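Local coordinates for tryptophan synthase alpha chain (Campylobacter jejuni, PDB 3THA) that cleaves indoleglycerol phosphate to indole and glyceraldehyde 3-phosphate as the alpha subunit of tryptophan synthase, in the last step of tryptophan biosynthesis, at the interface of chains A and B. Coordinates in Å, arbitrary orientation; residue numbers count along the deposited sequence, not the author numbering. Chains: chain A/B, Tryptophan synthase alpha chain.

The interface of chains A and B. Residues chain A 58-59, 62-63, 66; chain B 174, 206-207.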
ATOM      1  N   GLY A  58      -4.061  -6.762   6.253  1.00 92.81           N
ATOM      2  CA  GLY A  58      -4.795  -8.019   6.408  1.00 93.12           C
ATOM      3  C   GLY A  58      -5.578  -8.395   5.143  1.00 89.34           C
ATOM      4  O   GLY A  58      -6.196  -9.466   5.128  1.00 90.61           O
ATOM      5  N   GLU A  59      -5.520  -7.544   4.095  1.00 84.25           N
ATOM      6  CA  GLU A  59      -6.545  -7.478   2.975  1.00 81.05           C
ATOM      7  C   GLU A  59      -6.325  -8.285   1.669  1.00 76.21           C
ATOM      8  O   GLU A  59      -5.319  -8.976   1.511  1.00 75.00           O
ATOM      9  CB  GLU A  59      -6.909  -6.011   2.604  1.00 80.35           C
ATOM     10  CG  GLU A  59      -8.448  -5.759   2.507  1.00 81.95           C
ATOM     11  CD  GLU A  59      -8.808  -4.342   2.029  1.00 80.77           C
ATOM     12  OE1 GLU A  59      -9.357  -3.534   2.823  1.00 80.82           O
ATOM     13  OE2 GLU A  59      -8.533  -4.033   0.847  1.00 79.41           O
ATOM     14  N   ALA A  62      -3.103  -7.663  -0.445  1.00 61.69           N
ATOM     15  CA  ALA A  62      -1.949  -7.923   0.411  1.00 62.34           C
ATOM     16  C   ALA A  62      -1.718  -9.424   0.706  1.00 62.94           C
ATOM     17  O   ALA A  62      -0.593  -9.922   0.577  1.00 62.71           O
ATOM     18  CB  ALA A  62      -2.044  -7.087   1.685  1.00 64.84           C
ATOM     19  N   ASP A  63      -2.766 -10.179   1.035  1.00 64.30           N
ATOM     20  CA  ASP A  63      -2.554 -11.625   1.311  1.00 65.44           C
ATOM     21  C   ASP A  63      -2.067 -12.489   0.116  1.00 63.39           C
ATOM     22  O   ASP A  63      -1.250 -13.429   0.271  1.00 64.04           O
ATOM     23  CB  ASP A  63      -3.802 -12.209   1.900  1.00 68.55           C
ATOM     24  CG  ASP A  63      -4.082 -11.699   3.311  1.00 73.60           C
ATOM     25  OD1 ASP A  63      -3.483 -12.251   4.284  1.00 77.52           O
ATOM     26  OD2 ASP A  63      -4.927 -10.775   3.444  1.00 72.00           O
ATOM     27  N   LYS A  66       1.772 -12.081  -0.241  1.00 64.85           N
ATOM     28  CA  LYS A  66       2.594 -12.864   0.723  1.00 67.37           C
ATOM     29  C   LYS A  66       2.647 -14.319   0.355  1.00 69.04           C
ATOM     30  O   LYS A  66       3.695 -15.008   0.529  1.00 70.62           O
ATOM     31  CB  LYS A  66       2.005 -12.782   2.120  1.00 70.55           C
ATOM     32  CG  LYS A  66       1.134 -11.506   2.365  1.00 70.94           C
ATOM     33  CD  LYS A  66       1.042 -11.104   3.853  1.00 72.60           C
ATOM     34  CE  LYS A  66       2.428 -10.717   4.437  1.00 75.41           C
ATOM     35  NZ  LYS A  66       2.479  -9.459   5.278  1.00 75.14           N
TER
ATOM     36  N   ILE B 174       0.421 -15.267   6.551  1.00 88.94           N
ATOM     37  CA  ILE B 174      -0.863 -15.949   6.499  1.00 92.01           C
ATOM     38  C   ILE B 174      -0.742 -17.171   5.622  1.00 94.38           C
ATOM     39  O   ILE B 174      -1.617 -18.034   5.655  1.00 97.24           O
ATOM     40  CB  ILE B 174      -2.001 -15.037   5.979  1.00 91.76           C
ATOM     41  CG1 ILE B 174      -1.513 -14.146   4.824  1.00 90.48           C
ATOM     42  CG2 ILE B 174      -2.542 -14.188   7.109  1.00 91.69           C
ATOM     43  CD1 ILE B 174      -1.362 -14.842   3.440  1.00 91.11           C
ATOM     44  N   PHE B 206      -0.078  -7.067  11.399  1.00 73.14           N
ATOM     45  CA  PHE B 206      -0.673  -7.637  10.147  1.00 75.12           C
ATOM     46  C   PHE B 206      -1.630  -8.821  10.393  1.00 77.72           C
ATOM     47  O   PHE B 206      -1.206  -9.901  10.800  1.00 78.52           O
ATOM     48  CB  PHE B 206       0.345  -7.983   9.010  1.00 74.97           C
ATOM     49  CG  PHE B 206      -0.337  -8.390   7.703  1.00 76.43           C
ATOM     50  CD1 PHE B 206      -0.546  -7.456   6.698  1.00 76.09           C
ATOM     51  CD2 PHE B 206      -0.825  -9.694   7.520  1.00 78.75           C
ATOM     52  CE1 PHE B 206      -1.219  -7.810   5.530  1.00 79.07           C
ATOM     53  CE2 PHE B 206      -1.494 -10.066   6.348  1.00 81.93           C
ATOM     54  CZ  PHE B 206      -1.699  -9.122   5.348  1.00 81.46           C
ATOM     55  N   GLY B 207      -2.923  -8.590  10.145  1.00 79.29           N
ATOM     56  CA  GLY B 207      -3.922  -9.660  10.212  1.00 81.87           C
ATOM     57  C   GLY B 207      -4.773  -9.631  11.464  1.00 82.79           C
ATOM     58  O   GLY B 207      -5.912 -10.109  11.465  1.00 85.31           O
TER
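B:Phe206 pushes its phenyl ring into chain A between the backbone of A:Gly58 and the side chain of A:Lys66, which lie on opposite faces of the ring. The contact is one patch of a two-fold symmetric interface between two alpha chains, repeated with the chains exchanged. Because the working enzyme is a tetramer of two alpha and two beta chains, this pairing may belong to the crystal rather than to the enzyme. B:Phe206 follows strand 202-205, and with CG anti to the backbone N and beside the carbonyl carbon (chi1 -173°), its ring points toward the start of helix 60-70 of chain A.

The cation-pi contact comes from A:Lys66, whose terminal amine NZ lies over the centre of one face, 3.8 Å from the centroid of the B:Phe206 ring. The lysine chain bends at chi3 and chi4 to reach this place, and its methylene CD packs 3.7 Å from B:Phe206 CZ, so aliphatic and amine parts of one side chain share the aromatic surface.

Apolar packing adds to the contact. On the face opposite the amine, A:Gly58 CA sits near the rim, 3.5 Å from B:Phe206 CZ. A:Ala62 CB approaches the rim, 4.0 Å from B:Phe206 CE1. A:Gly58 directly follows A:Asp57, a predicted proton acceptor, so the patch adjoins a probable catalytic residue; the structure alone does not show whether the pairing affects activity.

A:Asp63 touches both B:Phe206 and B:Ile174. Its carboxylate oxygen OD1 lies in the plane of the phenyl ring, at the edge, 3.6 Å from B:Phe206 CE2, where the ring hydrogens would probably offer a mildly favourable electrostatic contact. Carboxylate and ring planes are turned 60° apart. B:Ile174 crosses the aspartate side chain at roughly a right angle, and its CD1 methyl rests 3.9 Å from the A:Asp63 CB methylene.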